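Local coordinates for BexL (Amycolatopsis orientalis, PDB 4XRW), which probably aromatises and cyclises the growing chain of a type II polyketide in the BE-7585A biosynthetic pathway, as a di-domain aromatase/cyclase, at residues Glu23-Ile28 with Arg126-Tyr131; Pro104-Met109 with Ala142-Ala147; Val179-Pro184 with Phe320-Ala325; Gly262-Ala267 with Ala276-Thr281; Val282-Ala287 with Glu301-Val306. All coordinates share one frame; numbering follows the deposited sequence.

Contact 1 of 5, residues Glu23-Ile28 with Arg126-Tyr131; sequences EAEHDI and RLLHAY
E25 and R126 meet in a side-on salt bridge between two antiparallel strands of the first helix-grip domain, the edge strand 22-30 and its neighbour 123-133. R126 offers NE to E25 OE1 at 2.8 Å and NH2 to E25 OE2 at 3.0 Å, the second bond almost straight at 177°. Both oxygens lie near the guanidinium plane, but the carboxylate is turned 34° against it, so NE comes to OE1 from above the carboxylate plane. E25 reaches over because its CG stands anti to the backbone N (chi1 -176°) and the chain runs on extended; its CG rests alongside L128 CD1. Two-point binding fixes the rotation of the carboxylate, and E116 of strand 106-117 forms a second salt bridge with R126 NH1. In the backbone, A24 pairs with H129 and H26 with L127, each through two hydrogen bonds. The face bearing A24, H26, L127 and H129 turns to helix 138-166, where H26 NE2 is hydrogen-bonded to D149 and the Y131 hydroxyl to D145; the Y131 ring edge also meets A24 CB. Between the two imidazoles sits one water, 2.9 Å from H26 ND1 and 2.7 Å from H129 ND1; the water donates to L127 O at 2.8 Å.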
# COMPACT_ATOMS: atom_id res chain seq x y z
N GLU A 23 -2.55 13.34 26.30
CA GLU A 23 -1.80 13.81 25.14
C GLU A 23 -0.47 13.08 25.05
O GLU A 23 0.13 12.74 26.08
CB GLU A 23 -1.58 15.33 25.23
CG GLU A 23 -2.87 16.16 25.04
CD GLU A 23 -2.66 17.66 25.21
OE1 GLU A 23 -2.38 18.12 26.34
OE2 GLU A 23 -2.78 18.39 24.20
N ALA A 24 -0.03 12.79 23.83
CA ALA A 24 1.30 12.23 23.63
C ALA A 24 1.96 12.91 22.47
O ALA A 24 1.28 13.51 21.63
CB ALA A 24 1.23 10.74 23.38
N GLU A 25 3.28 12.86 22.46
CA GLU A 25 4.07 13.38 21.35
C GLU A 25 5.33 12.57 21.15
O GLU A 25 6.07 12.27 22.09
CB GLU A 25 4.46 14.86 21.51
CG GLU A 25 5.20 15.36 20.26
CD GLU A 25 5.60 16.84 20.23
OE1 GLU A 25 6.62 17.14 19.55
OE2 GLU A 25 4.91 17.69 20.84
N HIS A 26 5.55 12.21 19.90
CA HIS A 26 6.74 11.52 19.46
C HIS A 26 7.35 12.30 18.30
O HIS A 26 6.64 13.00 17.57
CB HIS A 26 6.41 10.09 19.05
CG HIS A 26 5.87 9.26 20.16
ND1 HIS A 26 4.54 9.29 20.56
CD2 HIS A 26 6.48 8.35 20.96
CE1 HIS A 26 4.37 8.44 21.56
NE2 HIS A 26 5.52 7.86 21.82
N ASP A 27 8.67 12.25 18.14
CA ASP A 27 9.25 12.86 16.95
C ASP A 27 10.43 12.05 16.42
O ASP A 27 10.89 11.11 17.07
CB ASP A 27 9.65 14.32 17.23
CG ASP A 27 10.59 14.45 18.38
OD1 ASP A 27 11.70 13.87 18.32
OD2 ASP A 27 10.23 15.14 19.36
N ILE A 28 10.82 12.39 15.19
CA ILE A 28 11.95 11.77 14.51
C ILE A 28 12.50 12.78 13.51
O ILE A 28 11.77 13.66 13.06
CB ILE A 28 11.54 10.46 13.83
CG1 ILE A 28 12.76 9.57 13.61
CG2 ILE A 28 10.81 10.74 12.52
CD1 ILE A 28 12.44 8.12 13.41
N ARG A 126 6.98 15.71 13.88
CA ARG A 126 6.32 15.54 15.16
C ARG A 126 4.96 14.90 14.98
O ARG A 126 4.18 15.34 14.12
CB ARG A 126 6.16 16.89 15.83
CG ARG A 126 7.48 17.63 15.99
CD ARG A 126 7.21 19.03 16.44
NE ARG A 126 6.39 19.10 17.63
CZ ARG A 126 5.70 20.17 17.99
NH1 ARG A 126 5.75 21.26 17.24
NH2 ARG A 126 4.95 20.15 19.10
N LEU A 127 4.67 13.90 15.80
CA LEU A 127 3.41 13.19 15.74
C LEU A 127 2.77 13.26 17.11
O LEU A 127 3.29 12.69 18.07
CB LEU A 127 3.63 11.74 15.29
CG LEU A 127 2.44 10.79 15.34
CD1 LEU A 127 1.29 11.29 14.50
CD2 LEU A 127 2.87 9.38 14.91
N LEU A 128 1.67 13.99 17.20
CA LEU A 128 0.95 14.18 18.44
C LEU A 128 -0.32 13.36 18.47
O LEU A 128 -0.97 13.21 17.43
CB LEU A 128 0.56 15.63 18.61
CG LEU A 128 1.70 16.63 18.87
CD1 LEU A 128 2.65 16.75 17.68
CD2 LEU A 128 1.06 17.99 19.20
N HIS A 129 -0.70 12.87 19.65
CA HIS A 129 -2.00 12.23 19.82
C HIS A 129 -2.72 12.80 21.01
O HIS A 129 -2.09 13.24 21.99
CB HIS A 129 -1.85 10.71 19.99
CG HIS A 129 -1.46 10.00 18.74
ND1 HIS A 129 -0.14 9.81 18.36
CD2 HIS A 129 -2.21 9.45 17.76
CE1 HIS A 129 -0.11 9.18 17.20
NE2 HIS A 129 -1.35 8.94 16.82
N ALA A 130 -4.04 12.77 20.94
CA ALA A 130 -4.87 13.12 22.06
C ALA A 130 -5.93 12.05 22.14
O ALA A 130 -6.60 11.78 21.14
CB ALA A 130 -5.49 14.49 21.85
N TYR A 131 -6.11 11.44 23.31
CA TYR A 131 -7.07 10.37 23.42
C TYR A 131 -7.68 10.26 24.79
O TYR A 131 -7.13 10.77 25.79
CB TYR A 131 -6.41 9.03 23.08
CG TYR A 131 -5.07 8.86 23.71
CD1 TYR A 131 -4.91 8.22 24.92
CD2 TYR A 131 -3.95 9.39 23.09
CE1 TYR A 131 -3.65 8.09 25.50
CE2 TYR A 131 -2.73 9.27 23.64
CZ TYR A 131 -2.57 8.64 24.84
OH TYR A 131 -1.30 8.56 25.33
O HOH W 1 2.14 10.66 19.56

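Contact 2 of 5, residues Pro104-Met109 with Ala142-Ala147; sequences PPVAEM and AWIDRA
The indole of W143 is met obliquely by the ring of P105, with P105 CG 4.3 Å from W143 CE3, an apolar touch. P105 follows a cis peptide bond, and its CG also lies against I144 CG1. I144, buried, fills the middle. Its CD1 lies 3.9 Å from V106 CG2 and equally far from the carbonyl oxygen P105 O, while its CG2 meets M109 CE at 3.9 Å. With CG1 anti to the carbonyl carbon (chi1 -62°), the two branches part: one serves P105 and V106, the other M109. Here the long helix 138-166 of the helix-grip fold packs by its N-terminal half on the start of strand 106-117, where A107 and E108 both face R132 in a classic beta bulge. An alanine in place of I144 would lose both branches and is likely to leave V106 CG2 and M109 CE without their apolar partner on the helix. M109 bends at chi2 and chi3, which brings its methyl up to the helix, and Y131 of the adjacent strand packs against both M109 and I144.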
# COMPACT_ATOMS: atom_id res chain seq x y z
N PRO A 104 -13.82 0.17 21.75
CA PRO A 104 -13.53 0.24 23.18
C PRO A 104 -12.20 -0.47 23.47
O PRO A 104 -11.87 -1.46 22.80
CB PRO A 104 -14.71 -0.49 23.84
CG PRO A 104 -15.45 -1.18 22.72
CD PRO A 104 -15.14 -0.41 21.48
N PRO A 105 -11.44 0.04 24.45
CA PRO A 105 -11.82 1.09 25.39
C PRO A 105 -11.52 2.53 24.89
O PRO A 105 -11.62 3.46 25.69
CB PRO A 105 -10.95 0.76 26.60
CG PRO A 105 -9.68 0.32 25.97
CD PRO A 105 -10.09 -0.49 24.75
N VAL A 106 -11.19 2.72 23.61
CA VAL A 106 -10.93 4.07 23.10
C VAL A 106 -12.28 4.78 22.92
O VAL A 106 -13.13 4.30 22.18
CB VAL A 106 -10.19 4.08 21.76
CG1 VAL A 106 -9.91 5.50 21.32
CG2 VAL A 106 -8.84 3.27 21.87
N ALA A 107 -12.42 5.91 23.58
CA ALA A 107 -13.58 6.79 23.41
C ALA A 107 -13.35 7.76 22.26
O ALA A 107 -14.27 8.05 21.49
CB ALA A 107 -13.86 7.55 24.67
N GLU A 108 -12.14 8.29 22.18
CA GLU A 108 -11.74 9.02 21.00
C GLU A 108 -10.22 9.08 20.84
O GLU A 108 -9.45 8.97 21.80
CB GLU A 108 -12.33 10.43 20.98
CG GLU A 108 -11.99 11.30 22.17
CD GLU A 108 -12.37 12.77 21.91
OE1 GLU A 108 -13.52 13.16 22.22
OE2 GLU A 108 -11.51 13.52 21.37
N MET A 109 -9.83 9.17 19.58
CA MET A 109 -8.46 9.19 19.14
C MET A 109 -8.29 10.23 18.03
O MET A 109 -8.90 10.12 16.96
CB MET A 109 -8.06 7.82 18.63
CG MET A 109 -6.64 7.70 18.11
SD MET A 109 -5.46 7.85 19.46
CE MET A 109 -5.96 6.56 20.55
N ALA A 142 -4.46 3.23 30.42
CA ALA A 142 -3.06 2.78 30.41
C ALA A 142 -2.73 1.90 29.21
O ALA A 142 -1.65 1.96 28.62
CB ALA A 142 -2.77 2.01 31.69
N TRP A 143 -3.66 1.01 28.91
CA TRP A 143 -3.57 0.15 27.75
C TRP A 143 -3.47 0.98 26.47
O TRP A 143 -2.63 0.71 25.59
CB TRP A 143 -4.79 -0.74 27.73
CG TRP A 143 -4.75 -1.77 26.74
CD1 TRP A 143 -4.31 -3.04 26.91
CD2 TRP A 143 -5.18 -1.66 25.39
NE1 TRP A 143 -4.47 -3.74 25.75
CE2 TRP A 143 -4.99 -2.92 24.80
CE3 TRP A 143 -5.73 -0.63 24.62
CZ2 TRP A 143 -5.31 -3.18 23.47
CZ3 TRP A 143 -6.04 -0.88 23.30
CH2 TRP A 143 -5.83 -2.15 22.74
N ILE A 144 -4.33 1.99 26.34
CA ILE A 144 -4.27 2.85 25.18
C ILE A 144 -2.94 3.55 25.11
O ILE A 144 -2.34 3.68 24.06
CB ILE A 144 -5.38 3.94 25.19
CG1 ILE A 144 -6.73 3.28 25.17
CG2 ILE A 144 -5.23 4.87 24.00
CD1 ILE A 144 -7.85 4.24 25.50
N ASP A 145 -2.48 4.04 26.25
CA ASP A 145 -1.22 4.77 26.30
C ASP A 145 -0.06 3.95 25.75
O ASP A 145 0.73 4.45 24.97
CB ASP A 145 -0.93 5.18 27.74
CG ASP A 145 -0.06 6.36 27.80
OD1 ASP A 145 -0.62 7.50 27.84
OD2 ASP A 145 1.16 6.14 27.76
N ARG A 146 0.01 2.69 26.12
CA ARG A 146 1.07 1.82 25.67
C ARG A 146 0.94 1.53 24.19
O ARG A 146 1.93 1.44 23.48
CB ARG A 146 1.10 0.52 26.48
CG ARG A 146 1.65 0.73 27.90
CD ARG A 146 2.00 -0.58 28.59
NE ARG A 146 0.79 -1.36 28.78
CZ ARG A 146 0.02 -1.31 29.85
NH1 ARG A 146 0.34 -0.56 30.91
NH2 ARG A 146 -1.08 -2.04 29.88
N ALA A 147 -0.30 1.38 23.75
CA ALA A 147 -0.59 1.11 22.35
C ALA A 147 -0.15 2.27 21.48
O ALA A 147 0.48 2.05 20.44
CB ALA A 147 -2.08 0.85 22.18

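Contact 3 of 5, residues Val179-Pro184 with Phe320-Ala325; sequences VRIDAP and FAKDHA
I181, at the end of strand 172-181, and A183, in the loop just after it, pack on the C-terminal part of helix 299-326, the long helix held by the curved sheet in the second helix-grip domain. The short strand and helix segments run almost parallel, 8° apart, with their axes 8.8 Å from each other at the closest. Along the helix, A321 touches first, A321 C lying 4.4 Å from I181 CD1. K322 follows and does most of the work: I181 CD1 comes within 3.8 Å of K322 CA, and the two side chains overlap, pointing opposite ways, I181 CG1 beside K322 CB. The lysine chain runs past I181 CG1 toward the strand, and a bend at chi4 sets NZ on R180 O at 3.1 Å, in the carbonyl plane. The ammonium has a second partner, E326, which also accepts from the backbone N of D182, the centre of an inverse gamma turn. A methionine in place of K322 would probably leave R180 O and the E326 carboxylate without their shared cation. One turn beyond A321, A325 turns its CB toward I181 and the loop residue A183, with V188 of helix 185-193 packing on both A325 and I181. A325 CB sits 4.1 Å from I181 CG2 and 3.7 Å from A183 CB.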
# COMPACT_ATOMS: atom_id res chain seq x y z
N VAL A 179 -3.34 -3.51 -22.05
CA VAL A 179 -3.88 -4.21 -23.21
C VAL A 179 -5.29 -3.76 -23.46
O VAL A 179 -6.05 -3.47 -22.54
CB VAL A 179 -3.82 -5.75 -23.05
CG1 VAL A 179 -2.44 -6.19 -22.63
CG2 VAL A 179 -4.83 -6.25 -22.08
N ARG A 180 -5.67 -3.69 -24.74
CA ARG A 180 -7.04 -3.37 -25.10
C ARG A 180 -7.81 -4.68 -25.26
O ARG A 180 -7.33 -5.62 -25.88
CB ARG A 180 -7.08 -2.53 -26.39
CG ARG A 180 -6.13 -1.33 -26.32
CD ARG A 180 -6.85 -0.05 -25.89
NE ARG A 180 -7.95 0.27 -26.81
CZ ARG A 180 -8.29 1.50 -27.18
NH1 ARG A 180 -7.63 2.56 -26.72
NH2 ARG A 180 -9.30 1.68 -28.02
N ILE A 181 -8.98 -4.72 -24.65
CA ILE A 181 -9.83 -5.90 -24.64
C ILE A 181 -11.20 -5.52 -25.13
O ILE A 181 -11.85 -4.64 -24.58
CB ILE A 181 -9.92 -6.50 -23.23
CG1 ILE A 181 -8.51 -6.82 -22.73
CG2 ILE A 181 -10.88 -7.73 -23.23
CD1 ILE A 181 -8.44 -7.36 -21.31
N ASP A 182 -11.67 -6.19 -26.18
CA ASP A 182 -12.99 -5.82 -26.70
C ASP A 182 -14.08 -6.62 -26.00
O ASP A 182 -14.66 -7.57 -26.55
CB ASP A 182 -13.05 -5.98 -28.22
CG ASP A 182 -14.03 -4.99 -28.88
OD1 ASP A 182 -13.90 -4.78 -30.11
OD2 ASP A 182 -14.89 -4.40 -28.16
N ALA A 183 -14.35 -6.23 -24.75
CA ALA A 183 -15.38 -6.83 -23.91
C ALA A 183 -15.72 -5.81 -22.81
O ALA A 183 -14.95 -4.89 -22.58
CB ALA A 183 -14.89 -8.14 -23.32
N PRO A 184 -16.88 -5.97 -22.14
CA PRO A 184 -17.22 -5.07 -21.03
C PRO A 184 -16.20 -5.17 -19.90
O PRO A 184 -15.63 -6.24 -19.67
CB PRO A 184 -18.59 -5.56 -20.56
CG PRO A 184 -18.89 -6.80 -21.35
CD PRO A 184 -17.99 -6.87 -22.51
N PHE A 320 -4.47 -13.61 -20.84
CA PHE A 320 -5.46 -14.61 -20.50
C PHE A 320 -6.78 -13.99 -20.11
O PHE A 320 -7.83 -14.56 -20.39
CB PHE A 320 -4.95 -15.57 -19.41
CG PHE A 320 -3.86 -16.50 -19.90
CD1 PHE A 320 -4.10 -17.40 -20.93
CD2 PHE A 320 -2.60 -16.44 -19.35
CE1 PHE A 320 -3.08 -18.22 -21.42
CE2 PHE A 320 -1.56 -17.25 -19.82
CZ PHE A 320 -1.81 -18.15 -20.85
N ALA A 321 -6.75 -12.80 -19.51
CA ALA A 321 -7.97 -12.08 -19.25
C ALA A 321 -8.67 -11.68 -20.56
O ALA A 321 -9.89 -11.79 -20.67
CB ALA A 321 -7.70 -10.84 -18.40
N LYS A 322 -7.88 -11.20 -21.52
CA LYS A 322 -8.39 -10.87 -22.85
C LYS A 322 -9.02 -12.09 -23.49
O LYS A 322 -10.19 -12.04 -23.95
CB LYS A 322 -7.26 -10.33 -23.73
CG LYS A 322 -7.69 -9.86 -25.11
CD LYS A 322 -6.50 -9.29 -25.85
CE LYS A 322 -6.77 -9.21 -27.33
NZ LYS A 322 -7.75 -8.19 -27.60
N ASP A 323 -8.29 -13.20 -23.51
CA ASP A 323 -8.77 -14.42 -24.15
C ASP A 323 -10.09 -14.87 -23.52
O ASP A 323 -11.01 -15.31 -24.19
CB ASP A 323 -7.75 -15.55 -24.02
CG ASP A 323 -6.55 -15.42 -24.95
OD1 ASP A 323 -6.52 -14.55 -25.86
OD2 ASP A 323 -5.61 -16.26 -24.79
N HIS A 324 -10.17 -14.76 -22.20
CA HIS A 324 -11.35 -15.21 -21.47
C HIS A 324 -12.57 -14.31 -21.71
O HIS A 324 -13.67 -14.80 -21.95
CB HIS A 324 -11.03 -15.26 -19.97
CG HIS A 324 -12.18 -15.76 -19.15
ND1 HIS A 324 -13.07 -14.92 -18.53
CD2 HIS A 324 -12.58 -17.01 -18.86
CE1 HIS A 324 -13.98 -15.63 -17.90
NE2 HIS A 324 -13.71 -16.91 -18.10
N ALA A 325 -12.36 -13.00 -21.65
CA ALA A 325 -13.43 -12.03 -21.75
C ALA A 325 -13.96 -11.98 -23.18
O ALA A 325 -15.14 -11.71 -23.37
CB ALA A 325 -12.96 -10.64 -21.32

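Contact 4 of 5, residues Gly262-Ala267 with Ala276-Thr281; sequences GRWDFA and ASSEHT
W264 lies against S278 across the antiparallel hairpin of strands 257-268 and 274-284, in the curved sheet of the second helix-grip domain. Backbone hydrogen bonds come in pairs, R263 with E279 and D265 with S277; E279 N to R263 O is the straightest, 177° at 2.8 Å. Of the apolar contacts, the chief one is a CH-pi interaction: S278 CB stands 4.0 Å from the centroid of the six-membered W264 ring, 28° off its normal. S278 OG lies over the same ring face toward the rim and is hydrogen-bonded to S314 of helix 299-326; W264 packs on T317 and L318 of the same helix. On the same side of the sheet as W264, F266 CD1 meets A276 CB at 4.0 Å, and V188 covers both. R263, D265, S277 and E279 point to the other side of the sheet. R263 NE donates to the syn lone pair of D265 OD1 at 3.1 Å, part of a salt bridge within the strand. A water then ties the strands, accepting from S277 OG at 2.8 Å and donating to R263 O and to D265 OD2 at 2.7 Å.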
# COMPACT_ATOMS: atom_id res chain seq x y z
N GLY A 262 0.71 -2.42 -6.32
CA GLY A 262 0.22 -2.44 -7.69
C GLY A 262 -1.24 -2.06 -7.78
O GLY A 262 -1.95 -1.92 -6.77
N ARG A 263 -1.70 -1.88 -9.01
CA ARG A 263 -3.03 -1.45 -9.28
C ARG A 263 -3.46 -2.02 -10.65
O ARG A 263 -2.72 -1.88 -11.63
CB ARG A 263 -3.10 0.07 -9.25
CG ARG A 263 -4.38 0.69 -9.73
CD ARG A 263 -4.25 2.20 -9.59
NE ARG A 263 -5.51 2.90 -9.79
CZ ARG A 263 -5.96 3.88 -9.00
NH1 ARG A 263 -5.27 4.27 -7.92
NH2 ARG A 263 -7.13 4.46 -9.28
N TRP A 264 -4.61 -2.67 -10.67
CA TRP A 264 -5.29 -3.05 -11.92
C TRP A 264 -6.37 -2.01 -12.18
O TRP A 264 -7.15 -1.70 -11.27
CB TRP A 264 -5.94 -4.43 -11.83
CG TRP A 264 -5.02 -5.58 -11.49
CD1 TRP A 264 -4.71 -6.03 -10.24
CD2 TRP A 264 -4.34 -6.42 -12.40
NE1 TRP A 264 -3.85 -7.09 -10.32
CE2 TRP A 264 -3.61 -7.35 -11.64
CE3 TRP A 264 -4.25 -6.47 -13.79
CZ2 TRP A 264 -2.81 -8.33 -12.23
CZ3 TRP A 264 -3.46 -7.46 -14.38
CH2 TRP A 264 -2.75 -8.36 -13.60
N ASP A 265 -6.47 -1.50 -13.41
CA ASP A 265 -7.52 -0.57 -13.79
C ASP A 265 -8.21 -1.09 -15.04
O ASP A 265 -7.56 -1.65 -15.91
CB ASP A 265 -6.99 0.84 -14.02
CG ASP A 265 -6.57 1.51 -12.73
OD1 ASP A 265 -7.46 1.92 -11.95
OD2 ASP A 265 -5.35 1.60 -12.51
N PHE A 266 -9.53 -0.95 -15.07
CA PHE A 266 -10.35 -1.42 -16.19
C PHE A 266 -11.21 -0.26 -16.57
O PHE A 266 -12.15 0.09 -15.87
CB PHE A 266 -11.17 -2.65 -15.81
CG PHE A 266 -10.37 -3.68 -15.08
CD1 PHE A 266 -9.59 -4.57 -15.76
CD2 PHE A 266 -10.36 -3.72 -13.68
CE1 PHE A 266 -8.83 -5.51 -15.09
CE2 PHE A 266 -9.59 -4.66 -13.00
CZ PHE A 266 -8.83 -5.55 -13.71
N ALA A 267 -10.83 0.38 -17.66
CA ALA A 267 -11.48 1.61 -18.12
C ALA A 267 -12.33 1.32 -19.37
O ALA A 267 -11.80 0.82 -20.35
CB ALA A 267 -10.44 2.64 -18.41
N ALA A 276 -7.38 -2.32 -20.19
CA ALA A 276 -6.99 -2.96 -18.93
C ALA A 276 -5.52 -2.69 -18.72
O ALA A 276 -4.71 -2.91 -19.60
CB ALA A 276 -7.27 -4.48 -18.97
N SER A 277 -5.18 -2.24 -17.52
CA SER A 277 -3.80 -1.99 -17.20
C SER A 277 -3.40 -2.59 -15.87
O SER A 277 -4.23 -2.76 -15.00
CB SER A 277 -3.55 -0.48 -17.18
OG SER A 277 -4.42 0.15 -16.25
N SER A 278 -2.12 -2.90 -15.76
CA SER A 278 -1.48 -3.40 -14.56
C SER A 278 -0.30 -2.50 -14.25
O SER A 278 0.67 -2.46 -15.02
CB SER A 278 -1.00 -4.82 -14.76
OG SER A 278 -0.30 -5.33 -13.65
N GLU A 279 -0.39 -1.77 -13.13
CA GLU A 279 0.67 -0.88 -12.68
C GLU A 279 1.43 -1.50 -11.53
O GLU A 279 0.85 -2.22 -10.72
CB GLU A 279 0.07 0.46 -12.24
CG GLU A 279 1.11 1.49 -11.80
CD GLU A 279 1.53 1.40 -10.31
OE1 GLU A 279 1.03 0.54 -9.53
OE2 GLU A 279 2.38 2.23 -9.92
N HIS A 280 2.71 -1.24 -11.46
CA HIS A 280 3.52 -1.67 -10.36
C HIS A 280 4.39 -0.54 -9.85
O HIS A 280 4.94 0.16 -10.61
CB HIS A 280 4.45 -2.80 -10.72
CG HIS A 280 3.76 -4.02 -11.24
ND1 HIS A 280 3.52 -5.12 -10.46
CD2 HIS A 280 3.34 -4.34 -12.47
CE1 HIS A 280 2.93 -6.04 -11.19
NE2 HIS A 280 2.81 -5.59 -12.41
N THR A 281 4.48 -0.43 -8.54
CA THR A 281 5.47 0.44 -7.89
C THR A 281 6.38 -0.42 -7.00
O THR A 281 5.92 -1.24 -6.15
CB THR A 281 4.80 1.56 -7.06
OG1 THR A 281 4.15 2.51 -7.93
CG2 THR A 281 5.85 2.30 -6.23
O HOH W 2 -3.39 0.18 -13.65

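Contact 5 of 5, residues Val282-Ala287 with Glu301-Val306; sequences VVLNTA and EAREFV
The end of the last strand, 274-284, and the beginning of the long helix 299-326 face each other in the second domain, and an apolar contact joins them. The short segments cross at 141°, with a closest axis approach of 9.8 Å. That spacing is bridged wholly by side chains, with no hydrogen bond between the segments. L284 is central. Its two methyls divide the helix surface, both near A302 CB: CD1 comes 3.6 Å from R303 CG and 3.9 Å from A302 CB, while CD2 reaches V306 CG2 at 4.2 Å. L284 and R303 cross at about a right angle, so that the methyl rests on the aliphatic part of the arginine. The arginine chain bends at chi3, and its NH1 binds the backbone oxygen of E170, just ahead of strand 172-181. L284 and V306 lie alongside, oppositely directed. Two residues back along the strand, V282 sets both of its methyls against a single one, V306 CG1, at 4.2 Å from V282 CG2, and the two valines cross obliquely. F173 of the edge strand packs on V282, L284 and R303, and M257 of the other neighbouring strand on V282 and V306, flanking this largely buried cluster. A long C-terminal helix gripped by a curved antiparallel sheet is the hallmark of the helix-grip fold.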
# COMPACT_ATOMS: atom_id res chain seq x y z
N VAL A 282 7.69 -0.25 -7.20
CA VAL A 282 8.67 -1.01 -6.47
C VAL A 282 9.69 -0.10 -5.79
O VAL A 282 10.09 0.89 -6.39
CB VAL A 282 9.43 -2.00 -7.37
CG1 VAL A 282 10.47 -2.78 -6.58
CG2 VAL A 282 8.47 -2.99 -8.03
N VAL A 283 10.07 -0.45 -4.57
CA VAL A 283 11.27 0.09 -3.93
C VAL A 283 12.26 -1.04 -3.75
O VAL A 283 11.94 -2.08 -3.16
CB VAL A 283 10.97 0.74 -2.57
CG1 VAL A 283 12.26 1.30 -1.94
CG2 VAL A 283 9.94 1.83 -2.70
N LEU A 284 13.48 -0.86 -4.24
CA LEU A 284 14.50 -1.90 -4.11
C LEU A 284 15.17 -1.96 -2.75
O LEU A 284 15.25 -0.97 -2.02
CB LEU A 284 15.57 -1.71 -5.18
CG LEU A 284 15.13 -1.92 -6.61
CD1 LEU A 284 16.27 -1.52 -7.56
CD2 LEU A 284 14.75 -3.35 -6.81
N ASN A 285 15.63 -3.16 -2.40
CA ASN A 285 16.39 -3.41 -1.20
C ASN A 285 17.82 -3.59 -1.68
O ASN A 285 18.16 -4.62 -2.25
CB ASN A 285 15.87 -4.66 -0.48
CG ASN A 285 16.46 -4.84 0.89
OD1 ASN A 285 17.43 -4.19 1.26
ND2 ASN A 285 15.86 -5.75 1.67
N THR A 286 18.65 -2.58 -1.49
CA THR A 286 19.99 -2.63 -2.05
C THR A 286 20.88 -3.59 -1.24
O THR A 286 21.85 -4.10 -1.77
CB THR A 286 20.64 -1.23 -2.08
OG1 THR A 286 20.65 -0.68 -0.76
CG2 THR A 286 19.84 -0.30 -2.98
N ALA A 287 20.52 -3.85 0.01
CA ALA A 287 21.35 -4.67 0.90
C ALA A 287 21.52 -6.10 0.40
O ALA A 287 22.48 -6.78 0.77
CB ALA A 287 20.76 -4.70 2.30
N GLU A 301 20.82 -3.23 -12.58
CA GLU A 301 20.54 -4.63 -12.88
C GLU A 301 19.35 -5.14 -12.06
O GLU A 301 18.57 -5.96 -12.54
CB GLU A 301 21.76 -5.52 -12.61
CG GLU A 301 22.88 -5.42 -13.66
CD GLU A 301 23.68 -4.12 -13.59
OE1 GLU A 301 23.77 -3.50 -12.50
OE2 GLU A 301 24.22 -3.71 -14.64
N ALA A 302 19.23 -4.67 -10.82
CA ALA A 302 18.12 -5.07 -9.98
C ALA A 302 16.81 -4.50 -10.53
O ALA A 302 15.80 -5.19 -10.53
CB ALA A 302 18.34 -4.62 -8.53
N ARG A 303 16.82 -3.25 -10.99
CA ARG A 303 15.61 -2.62 -11.53
C ARG A 303 15.07 -3.42 -12.70
O ARG A 303 13.86 -3.60 -12.82
CB ARG A 303 15.84 -1.18 -12.00
CG ARG A 303 15.94 -0.15 -10.91
CD ARG A 303 15.45 1.21 -11.39
NE ARG A 303 16.29 1.76 -12.45
CZ ARG A 303 17.46 2.36 -12.24
NH1 ARG A 303 17.92 2.48 -11.01
NH2 ARG A 303 18.17 2.84 -13.26
N GLU A 304 15.95 -3.91 -13.57
CA GLU A 304 15.47 -4.58 -14.77
C GLU A 304 15.07 -6.02 -14.48
O GLU A 304 14.13 -6.54 -15.05
CB GLU A 304 16.52 -4.52 -15.88
CG GLU A 304 16.64 -3.13 -16.53
CD GLU A 304 15.31 -2.60 -17.06
OE1 GLU A 304 14.91 -2.99 -18.17
OE2 GLU A 304 14.67 -1.78 -16.35
N PHE A 305 15.77 -6.66 -13.55
CA PHE A 305 15.46 -8.04 -13.21
C PHE A 305 14.05 -8.09 -12.64
O PHE A 305 13.21 -8.90 -13.04
CB PHE A 305 16.48 -8.58 -12.22
CG PHE A 305 16.21 -9.98 -11.73
CD1 PHE A 305 16.63 -11.08 -12.45
CD2 PHE A 305 15.57 -10.18 -10.52
CE1 PHE A 305 16.41 -12.36 -11.98
CE2 PHE A 305 15.35 -11.46 -10.04
CZ PHE A 305 15.76 -12.55 -10.78
N VAL A 306 13.80 -7.19 -11.70
CA VAL A 306 12.52 -7.14 -11.03
C VAL A 306 11.45 -6.71 -12.03
O VAL A 306 10.39 -7.34 -12.10
CB VAL A 306 12.55 -6.19 -9.79
CG1 VAL A 306 11.17 -5.92 -9.28
CG2 VAL A 306 13.39 -6.81 -8.68

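In the fold
From the N terminus, contact 1 closes the first long loop, pairing strand 22-30 with 123-133 at one edge of the first sheet. Contact 2 opens inside that loop and closes beyond it, so the two cross; they touch through Y131 and tie helix 138-166 to the sheet. The chain then enters the second domain, whose strand order repeats that of the first. Contact 3 closes almost all of it, joining the first strand to the end of the last helix, and both contact 4, a hairpin, and contact 5 nest within it in series. Contacts 3 and 5 hold opposite ends of helix 299-326. Contacts 1 and 3 lie about 50 Å apart, centre to centre.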